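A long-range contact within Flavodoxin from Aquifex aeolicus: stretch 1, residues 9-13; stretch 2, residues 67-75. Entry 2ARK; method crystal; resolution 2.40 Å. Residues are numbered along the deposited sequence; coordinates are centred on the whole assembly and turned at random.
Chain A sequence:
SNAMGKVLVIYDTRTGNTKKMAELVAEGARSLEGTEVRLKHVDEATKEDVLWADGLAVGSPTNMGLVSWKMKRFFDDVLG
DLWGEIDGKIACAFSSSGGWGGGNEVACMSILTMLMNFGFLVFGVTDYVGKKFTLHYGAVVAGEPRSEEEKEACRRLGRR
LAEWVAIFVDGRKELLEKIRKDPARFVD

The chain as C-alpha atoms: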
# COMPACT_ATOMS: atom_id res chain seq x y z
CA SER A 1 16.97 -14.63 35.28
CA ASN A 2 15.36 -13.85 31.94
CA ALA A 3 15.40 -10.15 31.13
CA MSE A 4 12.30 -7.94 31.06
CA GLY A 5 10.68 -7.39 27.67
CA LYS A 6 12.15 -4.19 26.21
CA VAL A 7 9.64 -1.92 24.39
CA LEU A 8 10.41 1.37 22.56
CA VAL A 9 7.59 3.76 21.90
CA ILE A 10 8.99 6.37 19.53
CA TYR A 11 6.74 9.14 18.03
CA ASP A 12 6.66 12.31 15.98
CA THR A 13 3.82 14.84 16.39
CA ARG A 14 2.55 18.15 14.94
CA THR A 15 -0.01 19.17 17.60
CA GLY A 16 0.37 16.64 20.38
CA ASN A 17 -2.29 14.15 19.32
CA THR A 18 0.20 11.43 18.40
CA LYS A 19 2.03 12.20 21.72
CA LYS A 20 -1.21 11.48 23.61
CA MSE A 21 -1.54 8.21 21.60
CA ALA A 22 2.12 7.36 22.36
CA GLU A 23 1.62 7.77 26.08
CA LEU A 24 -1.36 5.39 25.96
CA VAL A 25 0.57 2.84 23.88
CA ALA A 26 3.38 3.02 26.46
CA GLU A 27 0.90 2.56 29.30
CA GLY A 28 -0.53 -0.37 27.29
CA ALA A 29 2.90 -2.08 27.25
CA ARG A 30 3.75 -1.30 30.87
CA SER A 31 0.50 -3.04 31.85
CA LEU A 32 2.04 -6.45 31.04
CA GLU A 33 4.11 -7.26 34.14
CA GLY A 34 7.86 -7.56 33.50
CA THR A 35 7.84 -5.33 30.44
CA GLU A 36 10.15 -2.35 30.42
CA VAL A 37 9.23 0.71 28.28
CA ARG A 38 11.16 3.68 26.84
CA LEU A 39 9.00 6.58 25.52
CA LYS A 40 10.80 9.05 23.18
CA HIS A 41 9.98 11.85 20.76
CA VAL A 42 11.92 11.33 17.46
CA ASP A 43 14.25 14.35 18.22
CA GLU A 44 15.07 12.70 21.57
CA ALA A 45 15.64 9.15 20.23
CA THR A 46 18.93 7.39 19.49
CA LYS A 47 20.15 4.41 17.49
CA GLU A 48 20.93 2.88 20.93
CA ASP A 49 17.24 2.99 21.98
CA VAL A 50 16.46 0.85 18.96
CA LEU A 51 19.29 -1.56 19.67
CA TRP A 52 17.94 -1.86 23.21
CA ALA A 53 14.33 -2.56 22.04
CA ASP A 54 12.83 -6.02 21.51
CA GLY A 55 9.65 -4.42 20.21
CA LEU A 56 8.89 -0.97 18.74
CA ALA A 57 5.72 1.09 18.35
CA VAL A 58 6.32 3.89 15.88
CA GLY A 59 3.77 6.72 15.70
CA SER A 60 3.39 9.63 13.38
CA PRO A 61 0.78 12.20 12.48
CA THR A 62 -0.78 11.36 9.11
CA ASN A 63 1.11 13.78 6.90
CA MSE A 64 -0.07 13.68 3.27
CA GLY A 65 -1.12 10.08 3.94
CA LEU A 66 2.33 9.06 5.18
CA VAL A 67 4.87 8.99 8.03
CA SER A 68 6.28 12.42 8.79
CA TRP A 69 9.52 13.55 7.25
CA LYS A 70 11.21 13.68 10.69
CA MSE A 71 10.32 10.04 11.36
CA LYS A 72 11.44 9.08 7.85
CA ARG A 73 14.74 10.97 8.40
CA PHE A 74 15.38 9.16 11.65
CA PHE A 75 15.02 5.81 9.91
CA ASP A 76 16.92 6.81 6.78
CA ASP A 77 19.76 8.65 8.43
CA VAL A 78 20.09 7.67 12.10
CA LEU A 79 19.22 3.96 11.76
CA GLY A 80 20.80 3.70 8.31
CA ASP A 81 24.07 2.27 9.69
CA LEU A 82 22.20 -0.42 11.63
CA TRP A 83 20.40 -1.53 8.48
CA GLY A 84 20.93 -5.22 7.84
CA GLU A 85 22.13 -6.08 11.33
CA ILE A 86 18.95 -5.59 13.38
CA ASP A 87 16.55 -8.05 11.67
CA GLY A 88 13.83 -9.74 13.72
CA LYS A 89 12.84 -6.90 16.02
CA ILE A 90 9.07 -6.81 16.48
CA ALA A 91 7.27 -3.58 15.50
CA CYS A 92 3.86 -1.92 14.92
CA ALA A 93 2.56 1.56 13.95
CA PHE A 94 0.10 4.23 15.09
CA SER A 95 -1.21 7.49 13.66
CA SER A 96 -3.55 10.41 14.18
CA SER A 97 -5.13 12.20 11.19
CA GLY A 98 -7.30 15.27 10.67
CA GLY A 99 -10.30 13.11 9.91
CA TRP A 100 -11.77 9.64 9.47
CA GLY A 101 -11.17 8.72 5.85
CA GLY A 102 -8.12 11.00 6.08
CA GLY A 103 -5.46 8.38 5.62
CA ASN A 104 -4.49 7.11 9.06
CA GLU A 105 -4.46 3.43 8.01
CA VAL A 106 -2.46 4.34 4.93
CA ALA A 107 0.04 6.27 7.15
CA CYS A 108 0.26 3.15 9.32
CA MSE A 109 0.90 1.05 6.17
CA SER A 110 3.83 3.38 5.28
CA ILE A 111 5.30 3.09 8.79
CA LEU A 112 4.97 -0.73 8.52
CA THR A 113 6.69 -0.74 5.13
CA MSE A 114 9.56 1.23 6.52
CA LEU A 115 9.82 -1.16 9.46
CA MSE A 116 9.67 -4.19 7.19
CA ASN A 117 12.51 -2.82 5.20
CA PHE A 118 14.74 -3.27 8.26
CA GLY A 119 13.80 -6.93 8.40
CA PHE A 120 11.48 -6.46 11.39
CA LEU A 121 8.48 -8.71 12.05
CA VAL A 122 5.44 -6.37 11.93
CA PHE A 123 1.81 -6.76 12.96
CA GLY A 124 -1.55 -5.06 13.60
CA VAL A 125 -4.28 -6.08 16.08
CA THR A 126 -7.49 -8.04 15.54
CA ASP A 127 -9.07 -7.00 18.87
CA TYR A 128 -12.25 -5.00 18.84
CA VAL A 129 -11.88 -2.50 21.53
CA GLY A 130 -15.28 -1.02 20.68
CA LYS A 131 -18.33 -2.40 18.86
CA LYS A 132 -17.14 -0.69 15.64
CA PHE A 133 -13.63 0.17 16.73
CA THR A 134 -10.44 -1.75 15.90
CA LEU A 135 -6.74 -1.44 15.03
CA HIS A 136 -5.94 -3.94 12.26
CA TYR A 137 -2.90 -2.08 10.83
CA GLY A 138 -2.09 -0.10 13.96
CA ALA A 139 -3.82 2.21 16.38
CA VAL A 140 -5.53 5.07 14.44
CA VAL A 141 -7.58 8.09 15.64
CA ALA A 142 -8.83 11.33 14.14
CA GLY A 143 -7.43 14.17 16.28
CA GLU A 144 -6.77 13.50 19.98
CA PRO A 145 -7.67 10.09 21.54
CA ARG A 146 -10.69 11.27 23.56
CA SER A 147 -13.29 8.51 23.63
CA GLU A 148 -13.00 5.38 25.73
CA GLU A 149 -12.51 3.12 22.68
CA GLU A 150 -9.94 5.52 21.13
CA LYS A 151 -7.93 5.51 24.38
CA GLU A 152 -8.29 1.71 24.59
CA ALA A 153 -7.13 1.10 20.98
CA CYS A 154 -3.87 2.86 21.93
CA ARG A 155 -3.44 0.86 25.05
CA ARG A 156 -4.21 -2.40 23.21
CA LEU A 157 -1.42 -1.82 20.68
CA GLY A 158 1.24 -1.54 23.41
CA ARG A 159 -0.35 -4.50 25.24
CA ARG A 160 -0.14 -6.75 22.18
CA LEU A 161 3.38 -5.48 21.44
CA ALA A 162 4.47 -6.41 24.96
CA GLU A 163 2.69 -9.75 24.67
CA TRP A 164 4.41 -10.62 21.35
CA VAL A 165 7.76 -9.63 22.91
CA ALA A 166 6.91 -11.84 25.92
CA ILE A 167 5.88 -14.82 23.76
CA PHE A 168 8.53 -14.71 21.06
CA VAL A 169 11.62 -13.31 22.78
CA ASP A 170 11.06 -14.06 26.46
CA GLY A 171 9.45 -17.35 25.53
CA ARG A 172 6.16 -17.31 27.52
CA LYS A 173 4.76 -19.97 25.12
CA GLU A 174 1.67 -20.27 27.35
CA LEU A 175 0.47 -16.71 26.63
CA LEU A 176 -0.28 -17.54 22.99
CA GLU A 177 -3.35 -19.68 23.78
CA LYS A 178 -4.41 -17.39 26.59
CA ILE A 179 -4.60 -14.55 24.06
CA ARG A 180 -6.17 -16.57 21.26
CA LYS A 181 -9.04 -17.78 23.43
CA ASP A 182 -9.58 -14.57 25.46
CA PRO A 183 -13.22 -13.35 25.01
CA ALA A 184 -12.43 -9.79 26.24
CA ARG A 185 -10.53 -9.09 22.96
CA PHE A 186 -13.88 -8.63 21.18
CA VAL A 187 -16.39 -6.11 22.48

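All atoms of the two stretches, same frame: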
# COMPACT_ATOMS: atom_id res chain seq x y z
N VAL A 9 8.64 2.99 22.55
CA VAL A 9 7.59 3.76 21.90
C VAL A 9 8.25 5.04 21.42
O VAL A 9 8.70 5.84 22.21
CB VAL A 9 6.39 4.04 22.84
CG1 VAL A 9 5.24 4.76 22.07
CG2 VAL A 9 5.89 2.74 23.43
N ILE A 10 8.32 5.20 20.10
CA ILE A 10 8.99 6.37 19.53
C ILE A 10 7.95 7.09 18.66
O ILE A 10 7.24 6.43 17.93
CB ILE A 10 10.29 5.94 18.77
CG1 ILE A 10 11.08 7.13 18.30
CG2 ILE A 10 10.01 4.96 17.58
CD1 ILE A 10 12.07 6.71 17.15
N TYR A 11 7.82 8.41 18.76
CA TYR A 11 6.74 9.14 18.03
C TYR A 11 7.22 10.49 17.51
O TYR A 11 8.11 11.11 18.09
CB TYR A 11 5.47 9.31 18.90
CG TYR A 11 5.75 10.21 20.07
CD1 TYR A 11 5.48 11.57 20.01
CD2 TYR A 11 6.39 9.72 21.20
CE1 TYR A 11 5.82 12.42 21.07
CE2 TYR A 11 6.71 10.54 22.26
CZ TYR A 11 6.42 11.88 22.19
OH TYR A 11 6.76 12.70 23.23
N ASP A 12 6.64 10.93 16.40
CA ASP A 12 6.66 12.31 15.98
C ASP A 12 5.26 12.87 16.24
O ASP A 12 4.31 12.11 16.46
CB ASP A 12 7.02 12.42 14.51
CG ASP A 12 7.42 13.84 14.10
OD1 ASP A 12 7.45 14.73 14.96
OD2 ASP A 12 7.67 14.10 12.91
N THR A 13 5.13 14.19 16.21
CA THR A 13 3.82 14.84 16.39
C THR A 13 3.81 16.28 15.80
O THR A 13 4.81 16.99 15.84
CB THR A 13 3.40 14.81 17.92
OG1 THR A 13 2.06 15.28 18.07
CG2 THR A 13 4.35 15.66 18.81
N VAL A 67 3.89 8.60 7.00
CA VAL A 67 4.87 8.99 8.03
C VAL A 67 5.38 10.40 7.79
O VAL A 67 5.54 10.82 6.63
CB VAL A 67 6.24 8.27 7.98
CG1 VAL A 67 6.62 7.62 9.33
CG2 VAL A 67 6.48 7.45 6.73
N SER A 68 5.70 11.10 8.88
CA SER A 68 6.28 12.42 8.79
C SER A 68 7.73 12.36 8.28
O SER A 68 8.43 11.31 8.37
CB SER A 68 6.24 13.08 10.15
OG SER A 68 7.21 12.51 10.98
N TRP A 69 8.18 13.48 7.78
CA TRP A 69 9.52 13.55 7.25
C TRP A 69 10.57 13.38 8.36
O TRP A 69 11.67 12.82 8.10
CB TRP A 69 9.71 14.82 6.41
CG TRP A 69 9.88 16.11 7.16
CD1 TRP A 69 8.93 17.06 7.37
CD2 TRP A 69 11.11 16.63 7.73
NE1 TRP A 69 9.49 18.14 8.05
CE2 TRP A 69 10.80 17.88 8.33
CE3 TRP A 69 12.43 16.14 7.84
CZ2 TRP A 69 11.76 18.66 9.00
CZ3 TRP A 69 13.38 16.90 8.52
CH2 TRP A 69 13.05 18.16 9.07
N LYS A 70 10.26 13.83 9.59
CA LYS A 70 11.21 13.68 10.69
C LYS A 70 11.32 12.21 11.10
O LYS A 70 12.41 11.75 11.40
CB LYS A 70 10.94 14.63 11.90
CG LYS A 70 11.57 16.04 11.76
CD LYS A 70 11.49 16.82 13.06
CE LYS A 70 11.98 18.26 12.96
NZ LYS A 70 11.77 19.09 14.23
N MSE A 71 10.22 11.45 11.08
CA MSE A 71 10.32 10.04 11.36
C MSE A 71 11.05 9.28 10.25
O MSE A 71 11.89 8.44 10.52
CB MSE A 71 8.96 9.42 11.65
CG MSE A 71 9.07 7.98 12.09
SE MSE A 71 9.96 7.77 13.89
CE MSE A 71 8.57 8.51 15.06
N LYS A 72 10.75 9.62 9.00
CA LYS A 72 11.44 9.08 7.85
C LYS A 72 12.94 9.38 7.93
O LYS A 72 13.77 8.50 7.65
CB LYS A 72 10.81 9.65 6.56
CG LYS A 72 11.31 9.03 5.28
CD LYS A 72 10.76 7.59 5.05
CE LYS A 72 11.76 6.70 4.29
NZ LYS A 72 12.19 7.38 3.03
N ARG A 73 13.31 10.60 8.34
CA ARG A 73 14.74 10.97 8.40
C ARG A 73 15.49 10.19 9.48
O ARG A 73 16.64 9.80 9.30
CB ARG A 73 14.88 12.47 8.61
CG ARG A 73 16.32 13.01 8.73
CD ARG A 73 16.29 13.97 9.87
NE ARG A 73 16.56 15.30 9.43
CZ ARG A 73 16.27 16.42 10.09
NH1 ARG A 73 16.64 17.55 9.51
NH2 ARG A 73 15.61 16.45 11.27
N PHE A 74 14.82 9.94 10.59
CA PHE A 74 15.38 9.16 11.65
C PHE A 74 15.72 7.73 11.18
O PHE A 74 16.82 7.20 11.47
CB PHE A 74 14.41 9.12 12.84
CG PHE A 74 14.92 8.31 13.99
CD1 PHE A 74 15.76 8.90 14.95
CD2 PHE A 74 14.59 6.97 14.11
CE1 PHE A 74 16.26 8.15 16.02
CE2 PHE A 74 15.09 6.21 15.17
CZ PHE A 74 15.93 6.81 16.13
N PHE A 75 14.79 7.11 10.47
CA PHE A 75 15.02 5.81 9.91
C PHE A 75 16.06 5.81 8.82
O PHE A 75 16.92 4.95 8.81
CB PHE A 75 13.70 5.15 9.48
CG PHE A 75 12.97 4.52 10.62
CD1 PHE A 75 12.28 5.31 11.53
CD2 PHE A 75 13.03 3.16 10.83
CE1 PHE A 75 11.64 4.74 12.63
CE2 PHE A 75 12.40 2.57 11.93
CZ PHE A 75 11.70 3.36 12.83
O HOH W 1 8.14 15.84 10.52

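Read from the helix side, this contact sets a polar latch at the start of stretch 2 and an apolar seat along the turns that follow, the first meeting Asp12 in the loop after strand 9-11, the second reaching Ile10 and the Tyr11-Asp12 peptide as well. Strand and helix axes come no closer than 10.4 Å and run at 125° to each other, so the gap is filled by side chains, with 296 Å² buried in all.

Val67 leads in without reaching stretch 1. Ser68 sits at the N-cap, and with chi1 at p, Ser68 OG accepts from Met71 N at 3.2 Å, closing the first turn of the helix. Ser68 OG also donates to Asp12 OD2 at 2.5 Å, a short bond in a buried setting. A small hydroxyl suits this place because it can accept from the backbone and donate to a carboxylate at once. Asp12, for its part, divides its oxygens: OD2 takes the serine, while Asp12 OD1 accepts from Thr13 N at 2.7 Å, which steadies the carboxylate from its own loop.

Trp69 points its CB away and leaves the contact to its neighbours. Lys70 turns CB toward stretch 1, bringing Lys70 CB 3.5 Å from Asp12 OD2, but its extended chain leads the amine away, so the lysine contributes aliphatic cover here without a salt bridge. Its backbone adds more: a water accepts from Lys70 N at 3.1 Å and donates to Asp12 OD2 at 3.0 Å, tying an amide of the first helical turn to the same carboxylate.

Met71, a selenomethionine in this crystal, is the central apolar piece, and Met71 CA lies 6.3 Å from Asp12 CA, the nearest such pair. Its chain leaves the helix at t and then bends through two p torsions; Met71 CE lies 3.4 Å from both Tyr11 C and Asp12 N, against the peptide where the strand ends. Met71 SE also packs 4.0 Å from Ile10 CD1. A long, unbranched side chain can bridge the gap and fit closely against peptide atoms. The CA-to-CB bond of Tyr11 points away, and the methyl meets main chain there.

Lys72 and Arg73 are out of reach. Phe74 points back toward the strand and offers a ring face to Ile10: Ile10 CD1 lies 4.0 Å from the Phe74 ring centroid and 3.6 Å from Phe74 CE2. Extended through two t torsions, Ile10 thus touches both Met71 and Phe74. Phe75 starts sideways, and its ring stays beyond direct contact.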